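Local coordinates for endoglucanase (Clostridium thermocellum, PDB 2C26), which forms the C-terminal part of a modular enzyme that probably breaks down cellulose, with a PKD domain and a beta-sandwich that is probably a carbohydrate-binding module, at residues A[139-144]-A[240-245]; A[176-181]-A[235-240]; A[182-187]-A[228-233]. All coordinates share one frame; numbering follows the deposited sequence.

Interaction 1: residues A[139-144]-A[240-245]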
# COMPACT_ATOMS: atom_id res chain seq x y z
N LYS A 139 -7.80 -19.51 -11.91
CA LYS A 139 -7.51 -20.62 -11.02
C LYS A 139 -6.24 -21.30 -11.53
O LYS A 139 -6.21 -21.82 -12.65
CB LYS A 139 -8.68 -21.60 -10.97
CG LYS A 139 -8.44 -22.87 -10.19
CD LYS A 139 -9.59 -23.86 -10.43
CE LYS A 139 -9.46 -25.09 -9.56
NZ LYS A 139 -10.54 -26.09 -9.85
N TRP A 140 -5.20 -21.30 -10.70
CA TRP A 140 -3.85 -21.68 -11.11
C TRP A 140 -3.37 -22.86 -10.27
O TRP A 140 -3.07 -22.72 -9.08
CB TRP A 140 -2.92 -20.46 -10.99
CG TRP A 140 -1.44 -20.70 -11.29
CD1 TRP A 140 -0.92 -21.59 -12.21
CD2 TRP A 140 -0.33 -20.03 -10.70
NE1 TRP A 140 0.46 -21.50 -12.21
CE2 TRP A 140 0.84 -20.55 -11.30
CE3 TRP A 140 -0.20 -19.03 -9.72
CZ2 TRP A 140 2.12 -20.12 -10.94
CZ3 TRP A 140 1.07 -18.59 -9.37
CH2 TRP A 140 2.22 -19.14 -9.98
N THR A 141 -3.30 -24.04 -10.88
CA THR A 141 -2.93 -25.25 -10.16
C THR A 141 -1.50 -25.65 -10.47
O THR A 141 -1.13 -25.79 -11.64
CB THR A 141 -3.90 -26.42 -10.45
OG1 THR A 141 -5.24 -26.00 -10.16
CG2 THR A 141 -3.56 -27.63 -9.59
N VAL A 142 -0.70 -25.84 -9.42
CA VAL A 142 0.71 -26.17 -9.57
C VAL A 142 1.03 -27.52 -8.93
O VAL A 142 0.74 -27.76 -7.75
CB VAL A 142 1.64 -25.05 -8.99
CG1 VAL A 142 3.12 -25.43 -9.14
CG2 VAL A 142 1.37 -23.70 -9.66
N THR A 143 1.64 -28.40 -9.72
CA THR A 143 2.23 -29.64 -9.23
C THR A 143 3.76 -29.50 -9.15
O THR A 143 4.42 -29.37 -10.18
CB THR A 143 1.88 -30.81 -10.18
OG1 THR A 143 0.46 -30.85 -10.38
CG2 THR A 143 2.34 -32.14 -9.60
N SER A 144 4.31 -29.51 -7.93
CA SER A 144 5.76 -29.44 -7.75
C SER A 144 6.36 -30.83 -7.64
O SER A 144 5.70 -31.76 -7.16
CB SER A 144 6.15 -28.65 -6.49
OG SER A 144 5.00 -28.14 -5.83
N GLU A 240 7.58 -31.76 -3.03
CA GLU A 240 6.51 -32.31 -3.86
C GLU A 240 5.14 -31.88 -3.34
O GLU A 240 4.97 -31.65 -2.14
CB GLU A 240 6.58 -33.84 -3.90
CG GLU A 240 7.72 -34.38 -4.75
CD GLU A 240 7.96 -35.88 -4.57
OE1 GLU A 240 7.44 -36.47 -3.59
OE2 GLU A 240 8.68 -36.47 -5.40
N GLY A 241 4.17 -31.77 -4.24
CA GLY A 241 2.79 -31.46 -3.86
C GLY A 241 1.97 -30.77 -4.93
O GLY A 241 2.51 -30.26 -5.91
N GLU A 242 0.66 -30.76 -4.74
CA GLU A 242 -0.24 -30.06 -5.64
C GLU A 242 -1.02 -29.00 -4.85
O GLU A 242 -1.61 -29.30 -3.80
CB GLU A 242 -1.19 -31.04 -6.35
CG GLU A 242 -2.10 -30.39 -7.41
CD GLU A 242 -2.96 -31.40 -8.16
OE1 GLU A 242 -3.37 -32.42 -7.57
OE2 GLU A 242 -3.25 -31.16 -9.36
N PHE A 243 -0.98 -27.77 -5.34
CA PHE A 243 -1.65 -26.64 -4.70
C PHE A 243 -2.31 -25.74 -5.72
O PHE A 243 -1.89 -25.69 -6.88
CB PHE A 243 -0.67 -25.86 -3.79
CG PHE A 243 0.53 -25.29 -4.51
CD1 PHE A 243 1.64 -26.09 -4.81
CD2 PHE A 243 0.57 -23.94 -4.86
CE1 PHE A 243 2.75 -25.56 -5.46
CE2 PHE A 243 1.68 -23.39 -5.52
CZ PHE A 243 2.78 -24.20 -5.82
N THR A 244 -3.35 -25.02 -5.29
CA THR A 244 -4.09 -24.13 -6.17
C THR A 244 -4.08 -22.70 -5.64
O THR A 244 -4.44 -22.45 -4.48
CB THR A 244 -5.54 -24.61 -6.39
OG1 THR A 244 -5.52 -25.89 -7.05
CG2 THR A 244 -6.34 -23.62 -7.25
N ILE A 245 -3.65 -21.78 -6.49
CA ILE A 245 -3.64 -20.36 -6.20
C ILE A 245 -4.70 -19.69 -7.08
O ILE A 245 -4.86 -20.04 -8.25
CB ILE A 245 -2.23 -19.74 -6.46
CG1 ILE A 245 -1.25 -20.17 -5.36
CG2 ILE A 245 -2.29 -18.22 -6.57
CD1 ILE A 245 0.19 -20.19 -5.78

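Interaction 2: residues A[176-181]-A[235-240]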
# COMPACT_ATOMS: atom_id res chain seq x y z
N ALA A 176 0.83 -25.81 1.61
CA ALA A 176 1.40 -25.91 0.27
C ALA A 176 2.93 -26.01 0.33
O ALA A 176 3.55 -25.40 1.21
CB ALA A 176 0.97 -24.72 -0.57
N PRO A 177 3.56 -26.78 -0.59
CA PRO A 177 5.02 -26.92 -0.58
C PRO A 177 5.74 -25.68 -1.13
O PRO A 177 6.64 -25.81 -1.97
CB PRO A 177 5.25 -28.12 -1.49
CG PRO A 177 4.12 -28.07 -2.46
CD PRO A 177 2.94 -27.57 -1.68
N ILE A 178 5.37 -24.50 -0.64
CA ILE A 178 5.96 -23.25 -1.12
C ILE A 178 6.85 -22.51 -0.11
O ILE A 178 6.62 -22.58 1.10
CB ILE A 178 4.92 -22.31 -1.79
CG1 ILE A 178 3.63 -22.24 -0.98
CG2 ILE A 178 4.56 -22.86 -3.16
CD1 ILE A 178 2.46 -21.62 -1.75
N ALA A 179 7.88 -21.84 -0.63
CA ALA A 179 8.82 -21.08 0.20
C ALA A 179 8.53 -19.58 0.13
O ALA A 179 8.66 -18.87 1.13
CB ALA A 179 10.25 -21.36 -0.23
N ALA A 180 8.16 -19.12 -1.06
CA ALA A 180 7.95 -17.71 -1.33
C ALA A 180 7.04 -17.52 -2.53
O ALA A 180 6.87 -18.42 -3.35
CB ALA A 180 9.29 -17.01 -1.58
N ILE A 181 6.45 -16.34 -2.62
CA ILE A 181 5.62 -15.96 -3.74
C ILE A 181 5.93 -14.49 -4.05
O ILE A 181 6.28 -13.73 -3.15
CB ILE A 181 4.10 -16.22 -3.45
CG1 ILE A 181 3.27 -16.09 -4.73
CG2 ILE A 181 3.57 -15.30 -2.35
CD1 ILE A 181 1.85 -16.65 -4.61
N VAL A 235 6.01 -18.47 -8.05
CA VAL A 235 6.04 -19.23 -6.80
C VAL A 235 7.31 -20.06 -6.71
O VAL A 235 7.68 -20.76 -7.66
CB VAL A 235 4.79 -20.13 -6.68
CG1 VAL A 235 4.78 -20.85 -5.36
CG2 VAL A 235 3.55 -19.28 -6.79
N GLN A 236 8.00 -19.97 -5.57
CA GLN A 236 9.14 -20.86 -5.31
C GLN A 236 8.65 -22.07 -4.51
O GLN A 236 8.08 -21.92 -3.42
CB GLN A 236 10.25 -20.15 -4.54
CG GLN A 236 11.47 -21.05 -4.31
CD GLN A 236 12.39 -20.59 -3.17
OE1 GLN A 236 12.46 -19.40 -2.84
NE2 GLN A 236 13.11 -21.55 -2.58
N THR A 237 8.88 -23.26 -5.05
CA THR A 237 8.48 -24.49 -4.38
C THR A 237 9.68 -25.15 -3.69
O THR A 237 10.83 -24.95 -4.09
CB THR A 237 7.78 -25.47 -5.36
OG1 THR A 237 8.70 -25.93 -6.35
CG2 THR A 237 6.59 -24.80 -6.04
N ILE A 238 9.39 -25.93 -2.64
CA ILE A 238 10.44 -26.57 -1.81
C ILE A 238 10.26 -28.08 -1.58
O ILE A 238 11.16 -28.74 -1.05
CB ILE A 238 10.59 -25.88 -0.43
CG1 ILE A 238 9.22 -25.55 0.16
CG2 ILE A 238 11.44 -24.63 -0.57
CD1 ILE A 238 9.11 -25.79 1.64
N ASP A 239 9.11 -28.61 -1.97
CA ASP A 239 8.84 -30.04 -1.87
C ASP A 239 7.82 -30.46 -2.93
O ASP A 239 7.28 -29.60 -3.64
CB ASP A 239 8.32 -30.39 -0.46
CG ASP A 239 8.60 -31.84 -0.07
OD1 ASP A 239 9.21 -32.59 -0.86
OD2 ASP A 239 8.20 -32.24 1.05
N GLU A 240 7.58 -31.76 -3.03
CA GLU A 240 6.51 -32.31 -3.86
C GLU A 240 5.14 -31.88 -3.34
O GLU A 240 4.97 -31.65 -2.14
CB GLU A 240 6.58 -33.84 -3.90
CG GLU A 240 7.72 -34.38 -4.75
CD GLU A 240 7.96 -35.88 -4.57
OE1 GLU A 240 7.44 -36.47 -3.59
OE2 GLU A 240 8.68 -36.47 -5.40

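Interaction 3: residues A[182-187]-A[228-233]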
# COMPACT_ATOMS: atom_id res chain seq x y z
N GLN A 182 5.82 -14.12 -5.32
CA GLN A 182 6.08 -12.74 -5.72
C GLN A 182 5.46 -12.35 -7.06
O GLN A 182 5.76 -12.95 -8.09
CB GLN A 182 7.58 -12.44 -5.75
CG GLN A 182 8.43 -13.33 -6.66
CD GLN A 182 9.90 -13.03 -6.52
OE1 GLN A 182 10.29 -12.03 -5.92
NE2 GLN A 182 10.74 -13.91 -7.05
N PRO A 183 4.59 -11.33 -7.05
CA PRO A 183 4.25 -10.70 -8.31
C PRO A 183 5.51 -10.04 -8.89
O PRO A 183 6.39 -9.60 -8.14
CB PRO A 183 3.23 -9.63 -7.90
CG PRO A 183 3.52 -9.37 -6.45
CD PRO A 183 3.88 -10.71 -5.91
N TYR A 184 5.61 -9.99 -10.22
CA TYR A 184 6.77 -9.39 -10.86
C TYR A 184 6.40 -8.63 -12.12
O TYR A 184 5.34 -8.84 -12.72
CB TYR A 184 7.88 -10.43 -11.12
CG TYR A 184 7.53 -11.47 -12.18
CD1 TYR A 184 7.80 -11.24 -13.54
CD2 TYR A 184 6.95 -12.68 -11.82
CE1 TYR A 184 7.49 -12.20 -14.51
CE2 TYR A 184 6.63 -13.64 -12.77
CZ TYR A 184 6.90 -13.40 -14.10
OH TYR A 184 6.57 -14.38 -15.02
N ILE A 185 7.28 -7.71 -12.50
CA ILE A 185 7.22 -7.09 -13.81
C ILE A 185 8.63 -7.11 -14.39
O ILE A 185 9.60 -6.74 -13.73
CB ILE A 185 6.58 -5.67 -13.79
CG1 ILE A 185 6.49 -5.10 -15.21
CG2 ILE A 185 7.33 -4.70 -12.87
CD1 ILE A 185 5.19 -5.38 -15.91
N MET A 186 8.75 -7.61 -15.61
CA MET A 186 10.04 -7.85 -16.24
C MET A 186 10.11 -7.25 -17.66
O MET A 186 9.82 -7.94 -18.66
CB MET A 186 10.36 -9.36 -16.23
CG MET A 186 11.71 -9.76 -16.86
SD MET A 186 12.04 -11.53 -16.65
CE MET A 186 10.72 -12.26 -17.62
N PRO A 187 10.46 -5.94 -17.75
CA PRO A 187 10.84 -5.28 -19.00
C PRO A 187 12.11 -5.92 -19.56
O PRO A 187 12.96 -6.39 -18.81
CB PRO A 187 11.15 -3.84 -18.58
CG PRO A 187 10.53 -3.67 -17.25
CD PRO A 187 10.49 -5.00 -16.60
N PRO A 228 9.21 -4.04 -24.25
CA PRO A 228 8.15 -5.00 -23.97
C PRO A 228 8.29 -5.53 -22.54
O PRO A 228 9.38 -5.52 -21.99
CB PRO A 228 8.38 -6.11 -25.01
CG PRO A 228 9.78 -5.92 -25.47
CD PRO A 228 10.05 -4.47 -25.39
N GLN A 229 7.19 -5.96 -21.94
CA GLN A 229 7.19 -6.34 -20.53
C GLN A 229 6.51 -7.67 -20.32
O GLN A 229 5.49 -7.95 -20.94
CB GLN A 229 6.47 -5.28 -19.70
CG GLN A 229 7.03 -3.86 -19.80
CD GLN A 229 6.04 -2.84 -19.26
OE1 GLN A 229 4.89 -3.19 -18.93
NE2 GLN A 229 6.46 -1.60 -19.16
N GLN A 230 7.08 -8.49 -19.45
CA GLN A 230 6.39 -9.64 -18.94
C GLN A 230 5.92 -9.31 -17.54
O GLN A 230 6.69 -8.83 -16.71
CB GLN A 230 7.29 -10.87 -18.89
CG GLN A 230 6.57 -12.14 -18.47
CD GLN A 230 7.49 -13.33 -18.46
OE1 GLN A 230 7.77 -13.91 -17.41
NE2 GLN A 230 7.99 -13.69 -19.63
N MET A 231 4.64 -9.56 -17.29
CA MET A 231 4.04 -9.39 -15.99
C MET A 231 3.58 -10.77 -15.51
O MET A 231 3.05 -11.55 -16.29
CB MET A 231 2.84 -8.44 -16.10
CG MET A 231 2.22 -8.04 -14.76
SD MET A 231 0.64 -7.16 -14.92
CE MET A 231 -0.43 -8.52 -15.19
N GLY A 232 3.80 -11.08 -14.24
CA GLY A 232 3.30 -12.35 -13.72
C GLY A 232 3.45 -12.55 -12.22
O GLY A 232 3.79 -11.62 -11.49
N ILE A 233 3.18 -13.78 -11.78
CA ILE A 233 3.37 -14.20 -10.40
C ILE A 233 4.26 -15.43 -10.39
O ILE A 233 4.00 -16.40 -11.11
CB ILE A 233 2.01 -14.50 -9.68
CG1 ILE A 233 1.15 -13.22 -9.63
CG2 ILE A 233 2.24 -15.01 -8.24
CD1 ILE A 233 -0.32 -13.47 -9.58

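Interaction 1: residues A[139-144]-A[240-245]
The F243 ring carries V142 on one face, with CB 3.8 Å from the centroid and 26° off the ring normal, a CH-pi contact, while S144 OG sits in the ring plane at the edge, 3.4 Å from F243 CE1. The W140 ring takes V142 CG2 on one face, displaced toward its rim, and meets the methyl CG2 of I245 obliquely through CE3, at 3.9 Å. These groups line the inner face of an antiparallel strand pair in one sheet of a beta-sandwich, where they reach I178, I181 and V235 of the facing sheet. F243 CG stands between its backbone N and carbonyl carbon (chi1 59°), which brings the end of the ring over toward V142.

On the outer face T141 and T244 join through OG1 to OG1 at 3.1 Å, and the K139 stem passes T244 CG2 before its NZ forms a salt bridge with E129. Paired backbone bonds lock the register at W140–I245, V142–F243 and S144–G241. At the last pair G241 O is gripped twice: S144 N comes in straight on at 2.8 Å, and S144 OG approaches from above the carbonyl plane at 3.3 Å.

Interaction 2: residues A[176-181]-A[235-240]
Three backbone hydrogen bonds tie P177, A179 and A180 to residues 236-238. I238 N donates to P177 O at 2.8 Å, A179 N donates almost straight to Q236 O (175° at the hydrogen), and Q236 N returns a bond to A180 O at 2.9 Å. I178 pairs with T237 but A180 pairs with Q236, a shift of one residue that defines a beta bulge with A179 as the extra residue. Just before it, P177 is the centre of an inverse gamma turn, closed by a weak bond from I178 N to A176 O.

Apolar contacts divide between two sides of the pair. On the outer side A179 CB presses on I238 CG2 at 3.5 Å, tight for two methyls, and also lies 3.7 Å from Q236 NE2; the extended Q236 chain, with CG anti to the backbone N (chi1 -177°), carries its amide alongside that methyl. On the inner side V235 CG2 rests against I181, 3.8 Å from both CG1 and CD1. P177 CB and CG lie against the carbonyl oxygens of D239 and E240, with P177 CB 3.3 Å from D239 O.

Polar side chains turn to other partners: T237 OG1 bonds to G146 O, and D239 OD1 weakly receives the E240 N–H.

Within its sheet the pair is flanked by strand 148-155 beside V235 and T237 and by strand 194-203 beside A179 and I181. Across the sandwich, P177, I178 and V235 cover F243, W140 and I245 of strands 241-251 and 137-145, while I181 meets I170 and I172 of strand 165-172.

Interaction 3: residues A[182-187]-A[228-233]
Q230 and Y184, the two residues most buried by this contact, meet through their polar ends: Y184 OH donates to Q230 OE1 at 2.7 Å. They belong to neighbouring antiparallel strands in one sheet of the beta-sandwich and stand one hydrogen-bonded pair apart along it, so the link runs diagonally over the outer face. OE1 lies at the edge of the tyrosine ring, near its plane, whereas the ring and amide planes are 62° apart. The hydroxyl in turn approaches OE1 tilted by 20° from the plane of the amide carbonyl. NE2 of Q230 bonds to D155 OD1 of strand 148-155, so both ends of the amide are held and its rotation is fixed.

A chi1 of 68° sends the Y184 ring across the partner strand. One face then lies over G232, whose CA is 4.0 Å from the ring centroid in a CH-pi contact; with no side chain there, the ring can come down on the backbone itself. The Y184 ring also stacks with W197 of strand 194-203.

The opposite face of the sheet carries mainly apolar groups. I185 CD1 touches M231 CB at 3.9 Å, while strand 165-172 supplies M166, F168 and I170 from the facing sheet. P183 and P187 occupy non-hydrogen-bonded pairs, where their missing N–H costs this pair no bond.

The backbone N of M186 bonds to the backbone O of Q230 at 2.6 Å, and the two side chains run alongside, pointing the same way. The M186 chain bends at chi3, setting CE 3.5 Å from Q230 CD and 3.4 Å from Q230 OE1.

How the interactions relate
Interactions 2 and 3 are successive lengths of one strand pair, 178-187 with 229-238, their centres about 19 Å apart. Interaction 1 belongs to the facing five-stranded sheet, with its centre about 9 Å from that of interaction 2 and about 20 Å from that of interaction 3. The contacts are nested along the chain: 182-187 with 228-233 lies within 176-181 with 235-240, which lies within 139-144 with 240-245. E240, shared by interactions 1 and 2, marks the corner where the chain leaves one sheet for the other. W140 bridges the layers, packing on V235 and on I233 O. Together they pair strands within both five-stranded sheets and hold one sheet against the other.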